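Side-chain contacts in L protein (PDB 5MV0), which probably serves as the endonuclease domain that cleaves host mRNA during cap-snatching by a reptarenavirus polymerase: residues 48-53 and 59-64; 99-104 and 122-127. One frame throughout, in Å; residues are numbered along the deposited sequence.

Contact 1 (48-53 and 59-64)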
ATOM      1  N   ILE B  48      11.305   6.841   1.352  1.00 15.04           N
ATOM      2  CA  ILE B  48      10.853   6.470   2.695  1.00 17.41           C
ATOM      3  C   ILE B  48      11.535   7.346   3.751  1.00 20.15           C
ATOM      4  O   ILE B  48      10.893   7.871   4.677  1.00 15.89           O
ATOM      5  CB  ILE B  48      11.108   4.968   2.938  1.00 17.62           C
ATOM      6  CG1 ILE B  48      10.241   4.123   1.980  1.00 14.59           C
ATOM      7  CG2 ILE B  48      10.848   4.594   4.396  1.00 15.72           C
ATOM      8  CD1 ILE B  48      10.597   2.629   1.962  1.00 17.15           C
ATOM      9  N   HIS B  49      12.849   7.511   3.628  1.00 13.32           N
ATOM     10  CA  HIS B  49      13.583   8.402   4.524  1.00 17.99           C
ATOM     11  C   HIS B  49      13.000   9.815   4.513  1.00 21.37           C
ATOM     12  O   HIS B  49      12.752  10.399   5.578  1.00 18.31           O
ATOM     13  CB  HIS B  49      15.054   8.425   4.117  1.00 22.49           C
ATOM     14  CG  HIS B  49      15.918   9.272   4.993  1.00 19.63           C
ATOM     15  ND1 HIS B  49      16.051   9.050   6.347  1.00 17.93           N
ATOM     16  CD2 HIS B  49      16.724  10.320   4.698  1.00 20.67           C
ATOM     17  CE1 HIS B  49      16.899   9.931   6.852  1.00 22.04           C
ATOM     18  NE2 HIS B  49      17.326  10.710   5.871  1.00 20.06           N
ATOM     19  N   GLU B  50      12.798  10.391   3.315  1.00 15.76           N
ATOM     20  CA  GLU B  50      12.212  11.730   3.208  1.00 18.58           C
ATOM     21  C   GLU B  50      10.855  11.791   3.878  1.00 19.57           C
ATOM     22  O   GLU B  50      10.551  12.740   4.605  1.00 17.69           O
ATOM     23  CB  GLU B  50      12.033  12.148   1.745  1.00 15.89           C
ATOM     24  CG  GLU B  50      13.272  12.357   0.922  1.00 19.84           C
ATOM     25  CD  GLU B  50      12.921  12.437  -0.574  1.00 21.69           C
ATOM     26  OE1 GLU B  50      11.709  12.483  -0.916  1.00 24.67           O
ATOM     27  OE2 GLU B  50      13.850  12.435  -1.404  1.00 27.49           O
ATOM     28  N   LEU B  51      10.001  10.808   3.592  1.00 14.66           N
ATOM     29  CA  LEU B  51       8.658  10.786   4.167  1.00 19.18           C
ATOM     30  C   LEU B  51       8.701  10.811   5.690  1.00 17.42           C
ATOM     31  O   LEU B  51       7.990  11.589   6.336  1.00 18.49           O
ATOM     32  CB  LEU B  51       7.902   9.543   3.692  1.00 16.17           C
ATOM     33  CG  LEU B  51       6.491   9.397   4.271  1.00 20.12           C
ATOM     34  CD1 LEU B  51       5.704  10.690   4.022  1.00 26.93           C
ATOM     35  CD2 LEU B  51       5.778   8.202   3.661  1.00 24.61           C
ATOM     36  N   ASN B  52       9.515   9.946   6.285  1.00 17.34           N
ATOM     37  CA  ASN B  52       9.499   9.851   7.735  1.00 19.45           C
ATOM     38  C   ASN B  52      10.173  11.048   8.397  1.00 25.54           C
ATOM     39  O   ASN B  52       9.768  11.450   9.494  1.00 22.39           O
ATOM     40  CB  ASN B  52      10.115   8.526   8.143  1.00 16.25           C
ATOM     41  CG  ASN B  52       9.193   7.360   7.799  1.00 20.42           C
ATOM     42  OD1 ASN B  52       7.980   7.458   7.988  1.00 22.16           O
ATOM     43  ND2 ASN B  52       9.750   6.280   7.268  1.00 14.40           N
ATOM     44  N   CYS B  53      11.175  11.647   7.749  1.00 17.26           N
ATOM     45  CA  CYS B  53      11.702  12.914   8.256  1.00 20.29           C
ATOM     46  C   CYS B  53      10.619  13.984   8.251  1.00 23.93           C
ATOM     47  O   CYS B  53      10.477  14.739   9.222  1.00 24.01           O
ATOM     48  CB  CYS B  53      12.918  13.365   7.439  1.00 19.13           C
ATOM     49  SG  CYS B  53      14.405  12.373   7.685  1.00 20.66           S
ATOM     50  N   ILE B  59       5.865  18.380   8.696  1.00 24.52           N
ATOM     51  CA  ILE B  59       5.804  19.205   7.494  1.00 19.80           C
ATOM     52  C   ILE B  59       5.318  18.360   6.316  1.00 23.07           C
ATOM     53  O   ILE B  59       5.170  17.144   6.411  1.00 22.90           O
ATOM     54  CB  ILE B  59       7.162  19.855   7.174  1.00 23.99           C
ATOM     55  CG1 ILE B  59       8.170  18.789   6.767  1.00 20.33           C
ATOM     56  CG2 ILE B  59       7.697  20.622   8.388  1.00 22.92           C
ATOM     57  CD1 ILE B  59       9.504  19.371   6.363  1.00 21.45           C
ATOM     58  N   ILE B  60       5.087  19.031   5.194  1.00 19.81           N
ATOM     59  CA  ILE B  60       4.555  18.401   3.988  1.00 28.06           C
ATOM     60  C   ILE B  60       5.683  17.724   3.223  1.00 23.67           C
ATOM     61  O   ILE B  60       6.717  18.339   2.950  1.00 22.54           O
ATOM     62  CB  ILE B  60       3.852  19.445   3.107  1.00 22.26           C
ATOM     63  CG1 ILE B  60       2.642  20.035   3.836  1.00 23.62           C
ATOM     64  CG2 ILE B  60       3.455  18.862   1.752  1.00 24.19           C
ATOM     65  CD1 ILE B  60       2.189  21.342   3.233  1.00 24.56           C
ATOM     66  N   HIS B  61       5.484  16.459   2.865  1.00 22.65           N
ATOM     67  CA  HIS B  61       6.393  15.789   1.937  1.00 19.52           C
ATOM     68  C   HIS B  61       6.111  16.280   0.524  1.00 19.02           C
ATOM     69  O   HIS B  61       4.981  16.164   0.031  1.00 19.86           O
ATOM     70  CB  HIS B  61       6.215  14.278   2.025  1.00 22.50           C
ATOM     71  CG  HIS B  61       7.229  13.493   1.252  1.00 23.08           C
ATOM     72  ND1 HIS B  61       6.997  12.197   0.835  1.00 23.05           N
ATOM     73  CD2 HIS B  61       8.484  13.801   0.845  1.00 19.30           C
ATOM     74  CE1 HIS B  61       8.059  11.748   0.190  1.00 24.02           C
ATOM     75  NE2 HIS B  61       8.978  12.699   0.186  1.00 20.91           N
ATOM     76  N   ASN B  62       7.137  16.811  -0.136  1.00 16.17           N
ATOM     77  CA  ASN B  62       6.961  17.571  -1.380  1.00 18.29           C
ATOM     78  C   ASN B  62       6.944  16.655  -2.611  1.00 18.84           C
ATOM     79  O   ASN B  62       7.754  16.784  -3.531  1.00 19.37           O
ATOM     80  CB  ASN B  62       8.059  18.625  -1.491  1.00 20.79           C
ATOM     81  CG  ASN B  62       7.909  19.514  -2.709  1.00 22.05           C
ATOM     82  OD1 ASN B  62       6.832  19.606  -3.302  1.00 19.56           O
ATOM     83  ND2 ASN B  62       8.993  20.188  -3.083  1.00 17.95           N
ATOM     84  N   THR B  63       5.962  15.746  -2.647  1.00 20.99           N
ATOM     85  CA  THR B  63       5.855  14.800  -3.759  1.00 20.73           C
ATOM     86  C   THR B  63       5.420  15.452  -5.070  1.00 26.38           C
ATOM     87  O   THR B  63       5.646  14.872  -6.138  1.00 22.24           O
ATOM     88  CB  THR B  63       4.875  13.669  -3.420  1.00 20.59           C
ATOM     89  OG1 THR B  63       3.555  14.203  -3.271  1.00 22.16           O
ATOM     90  CG2 THR B  63       5.282  12.977  -2.135  1.00 26.22           C
ATOM     91  N   LYS B  64       4.777  16.617  -5.034  1.00 16.60           N
ATOM     92  CA  LYS B  64       4.484  17.293  -6.288  1.00 20.18           C
ATOM     93  C   LYS B  64       5.678  18.072  -6.807  1.00 18.75           C
ATOM     94  O   LYS B  64       5.598  18.643  -7.896  1.00 21.71           O
ATOM     95  CB  LYS B  64       3.279  18.219  -6.130  1.00 22.31           C
ATOM     96  CG  LYS B  64       1.998  17.466  -5.788  1.00 25.90           C
ATOM     97  CD  LYS B  64       0.857  18.425  -5.637  1.00 27.74           C
ATOM     98  CE  LYS B  64       0.001  18.105  -4.434  1.00 37.56           C
ATOM     99  NZ  LYS B  64      -1.109  19.099  -4.345  1.00 37.71           N
TER
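Glu-50 and His-61 show how a helix can hold an imidazole presented by a short strand. The two side chains cross at about a right angle, and their flat groups are turned 72° apart, yet the carboxylate oxygen reaches the ring edge within the ring plane. His-61 NE2 donates to Glu-50 OE1 at 3.0 Å in an almost straight bond (176°); Glu-50 OE1 accepts through its anti lone pair, the one away from OE2. Glu-50 manages this with a chain that runs extended beyond CG. On His-61, CG lies anti to the backbone N (chi1 -172°), which carries the ring across to the helix. One face then lies against helix backbone, with Leu-51 N 4.0 Å above the plane near the rim; the opposite face receives the methyl CG2 of Thr-63. Leu-51, also crossing the histidine at about a right angle, brings CD1 to 3.8 Å from His-61 ND1. NE2 carries the hydrogen of the bond, which fixes the ring's rotation and holds OE1, while OE2 stays turned to the carboxylate of Asp-88. Two carboxylates this close suggest a site for a cation, consistent with the metal-dependent endonuclease expected of the family.

Contact 2 (99-104 and 122-127); sequences IIVLEA and LKYSGV
Glu-103 meets Lys-123 and Tyr-124 with one carboxylate oxygen, a compact example of a strand acid shared by two donors from a single turn. Its CB is directed toward the loop, and from there the chain bends at chi2. CG packs beside the phenol, 3.7 Å from Tyr-124 OH and 3.8 Å from Tyr-124 CE2. Beyond it, Glu-103 CD lies 3.2 Å from Lys-123 NZ, and the carboxylate plane is turned 56° from that of the ring. Glu-103 lies on a sheet strand of a domain of the PD-(D/E)XK clan and touches Asp-88, so the two are probably among its metal-binding acids. At the tip, Tyr-124 OH donates to Glu-103 OE2 at 2.6 Å, from the side away from OE1 and only 16° out of the carboxylate plane. Lys-123 NZ forms a salt bridge to the same Glu-103 OE2 at 2.7 Å but arrives from above the plane, 58° out of it. A water accepts from Lys-123 NZ and lies 3.2 Å from Glu-103 OE1. Two residues earlier on the strand, Val-101 CG2 lies 3.8 Å from Tyr-124 CE1, the valine and the tyrosine running alongside and pointing opposite ways.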
ATOM      1  N   ILE B  99       8.549  29.807   7.382  1.00 25.67           N
ATOM      2  CA  ILE B  99       8.670  28.777   6.357  1.00 25.54           C
ATOM      3  C   ILE B  99       9.743  27.801   6.811  1.00 25.49           C
ATOM      4  O   ILE B  99      10.812  28.222   7.267  1.00 25.20           O
ATOM      5  CB  ILE B  99       9.027  29.377   4.987  1.00 25.13           C
ATOM      6  CG1 ILE B  99       7.875  30.252   4.478  1.00 25.09           C
ATOM      7  CG2 ILE B  99       9.381  28.267   3.988  1.00 20.69           C
ATOM      8  CD1 ILE B  99       8.276  31.199   3.354  1.00 22.94           C
ATOM      9  N   ILE B 100       9.456  26.504   6.708  1.00 20.59           N
ATOM     10  CA  ILE B 100      10.438  25.459   6.964  1.00 22.82           C
ATOM     11  C   ILE B 100      10.686  24.711   5.657  1.00 26.28           C
ATOM     12  O   ILE B 100       9.748  24.464   4.890  1.00 22.14           O
ATOM     13  CB  ILE B 100       9.956  24.506   8.074  1.00 30.02           C
ATOM     14  CG1 ILE B 100       9.691  25.287   9.371  1.00 35.63           C
ATOM     15  CG2 ILE B 100      10.968  23.410   8.316  1.00 26.74           C
ATOM     16  CD1 ILE B 100       8.951  24.493  10.427  1.00 39.31           C
ATOM     17  N   VAL B 101      11.948  24.386   5.382  1.00 22.74           N
ATOM     18  CA  VAL B 101      12.295  23.500   4.275  1.00 20.43           C
ATOM     19  C   VAL B 101      13.216  22.406   4.794  1.00 26.42           C
ATOM     20  O   VAL B 101      14.046  22.626   5.682  1.00 24.73           O
ATOM     21  CB  VAL B 101      12.951  24.233   3.085  1.00 21.56           C
ATOM     22  CG1 VAL B 101      11.956  25.149   2.382  1.00 24.35           C
ATOM     23  CG2 VAL B 101      14.201  24.994   3.540  1.00 23.24           C
ATOM     24  N   LEU B 102      13.063  21.212   4.227  1.00 24.05           N
ATOM     25  CA  LEU B 102      13.807  20.037   4.642  1.00 20.41           C
ATOM     26  C   LEU B 102      14.609  19.496   3.468  1.00 21.31           C
ATOM     27  O   LEU B 102      14.091  19.390   2.349  1.00 21.37           O
ATOM     28  CB  LEU B 102      12.858  18.948   5.172  1.00 17.54           C
ATOM     29  CG  LEU B 102      13.479  17.549   5.251  1.00 20.09           C
ATOM     30  CD1 LEU B 102      14.479  17.478   6.394  1.00 19.32           C
ATOM     31  CD2 LEU B 102      12.392  16.488   5.384  1.00 20.33           C
ATOM     32  N   GLU B 103      15.869  19.159   3.729  1.00 18.99           N
ATOM     33  CA  GLU B 103      16.701  18.370   2.822  1.00 17.29           C
ATOM     34  C   GLU B 103      17.128  17.125   3.585  1.00 22.95           C
ATOM     35  O   GLU B 103      17.856  17.220   4.581  1.00 22.02           O
ATOM     36  CB  GLU B 103      17.918  19.159   2.339  1.00 17.39           C
ATOM     37  CG  GLU B 103      17.587  20.404   1.505  1.00 18.84           C
ATOM     38  CD  GLU B 103      17.049  20.062   0.122  1.00 25.03           C
ATOM     39  OE1 GLU B 103      17.106  18.871  -0.268  1.00 27.98           O
ATOM     40  OE2 GLU B 103      16.570  20.982  -0.572  1.00 20.16           O
ATOM     41  N   ALA B 104      16.679  15.959   3.128  1.00 21.50           N
ATOM     42  CA  ALA B 104      16.939  14.703   3.825  1.00 18.30           C
ATOM     43  C   ALA B 104      17.717  13.756   2.926  1.00 19.20           C
ATOM     44  O   ALA B 104      17.454  13.668   1.721  1.00 19.23           O
ATOM     45  CB  ALA B 104      15.631  14.034   4.270  1.00 20.72           C
ATOM     46  N   LEU B 122      24.156  24.698   0.984  1.00 24.31           N
ATOM     47  CA  LEU B 122      24.694  25.740   0.116  1.00 22.25           C
ATOM     48  C   LEU B 122      23.741  26.113  -1.015  1.00 27.21           C
ATOM     49  O   LEU B 122      23.862  27.211  -1.567  1.00 22.64           O
ATOM     50  CB  LEU B 122      26.037  25.303  -0.462  1.00 22.86           C
ATOM     51  CG  LEU B 122      27.257  25.489   0.452  1.00 31.83           C
ATOM     52  CD1 LEU B 122      28.491  24.855  -0.174  1.00 26.95           C
ATOM     53  CD2 LEU B 122      27.502  26.974   0.744  1.00 32.88           C
ATOM     54  N   LYS B 123      22.805  25.229  -1.377  1.00 21.18           N
ATOM     55  CA  LYS B 123      21.831  25.575  -2.410  1.00 19.44           C
ATOM     56  C   LYS B 123      21.072  26.844  -2.056  1.00 20.88           C
ATOM     57  O   LYS B 123      20.643  27.581  -2.950  1.00 22.24           O
ATOM     58  CB  LYS B 123      20.816  24.443  -2.615  1.00 23.46           C
ATOM     59  CG  LYS B 123      21.385  23.082  -2.970  1.00 25.17           C
ATOM     60  CD  LYS B 123      20.246  22.138  -3.424  1.00 22.31           C
ATOM     61  CE  LYS B 123      19.200  21.950  -2.335  1.00 19.62           C
ATOM     62  NZ  LYS B 123      18.181  20.922  -2.739  1.00 23.21           N
ATOM     63  N   TYR B 124      20.879  27.093  -0.762  1.00 20.20           N
ATOM     64  CA  TYR B 124      19.959  28.103  -0.266  1.00 20.23           C
ATOM     65  C   TYR B 124      20.619  29.465  -0.017  1.00 23.06           C
ATOM     66  O   TYR B 124      20.003  30.321   0.624  1.00 29.18           O
ATOM     67  CB  TYR B 124      19.299  27.602   1.019  1.00 24.63           C
ATOM     68  CG  TYR B 124      18.337  26.450   0.798  1.00 22.38           C
ATOM     69  CD1 TYR B 124      16.994  26.689   0.546  1.00 22.15           C
ATOM     70  CD2 TYR B 124      18.775  25.126   0.835  1.00 23.49           C
ATOM     71  CE1 TYR B 124      16.110  25.646   0.336  1.00 25.96           C
ATOM     72  CE2 TYR B 124      17.893  24.074   0.614  1.00 22.27           C
ATOM     73  CZ  TYR B 124      16.563  24.343   0.373  1.00 23.66           C
ATOM     74  OH  TYR B 124      15.660  23.314   0.158  1.00 24.24           O
ATOM     75  N   SER B 125      21.832  29.687  -0.516  1.00 24.94           N
ATOM     76  CA  SER B 125      22.538  30.944  -0.275  1.00 31.38           C
ATOM     77  C   SER B 125      21.675  32.151  -0.624  1.00 29.17           C
ATOM     78  O   SER B 125      21.123  32.243  -1.727  1.00 27.85           O
ATOM     79  CB  SER B 125      23.835  30.981  -1.082  1.00 29.68           C
ATOM     80  OG  SER B 125      24.745  30.001  -0.614  1.00 38.07           O
ATOM     81  N   GLY B 126      21.551  33.074   0.333  1.00 28.98           N
ATOM     82  CA  GLY B 126      20.853  34.323   0.128  1.00 31.05           C
ATOM     83  C   GLY B 126      19.372  34.302   0.450  1.00 35.66           C
ATOM     84  O   GLY B 126      18.804  35.360   0.735  1.00 33.62           O
ATOM     85  N   VAL B 127      18.738  33.129   0.439  1.00 25.37           N
ATOM     86  CA  VAL B 127      17.285  33.056   0.572  1.00 29.60           C
ATOM     87  C   VAL B 127      16.838  33.532   1.949  1.00 27.42           C
ATOM     88  O   VAL B 127      15.881  34.310   2.078  1.00 28.94           O
ATOM     89  CB  VAL B 127      16.797  31.622   0.287  1.00 26.03           C
ATOM     90  CG1 VAL B 127      15.301  31.507   0.543  1.00 27.26           C
ATOM     91  CG2 VAL B 127      17.151  31.229  -1.135  1.00 25.33           C
TER
HETATM   92  O   HOH W   1      19.566  18.693  -2.279  1.00 27.33           O

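In the fold
Contacts 1 and 2 follow one another along the chain, their centres about 15 Å apart, and both involve strands of one mixed sheet. They meet in an apolar seam where helix 34-57 and the chain just after it pack on strand 98-106: Ile-59 CD1 is 3.6 Å from Leu-102 CB, Cys-53 CB is 3.8 Å from Leu-102 CD2, and His-49 CD2 lies 3.9 Å from Ala-104 CB. Asp-88 provides a polar connection, close to Glu-50 of contact 1 and touching Glu-103 of contact 2. Glu-50 OE2 and Glu-103 OE1 are 7.3 Å apart, so three acids from a helix, a loop and a strand gather, consistent with the metal-dependent nuclease site expected of this family.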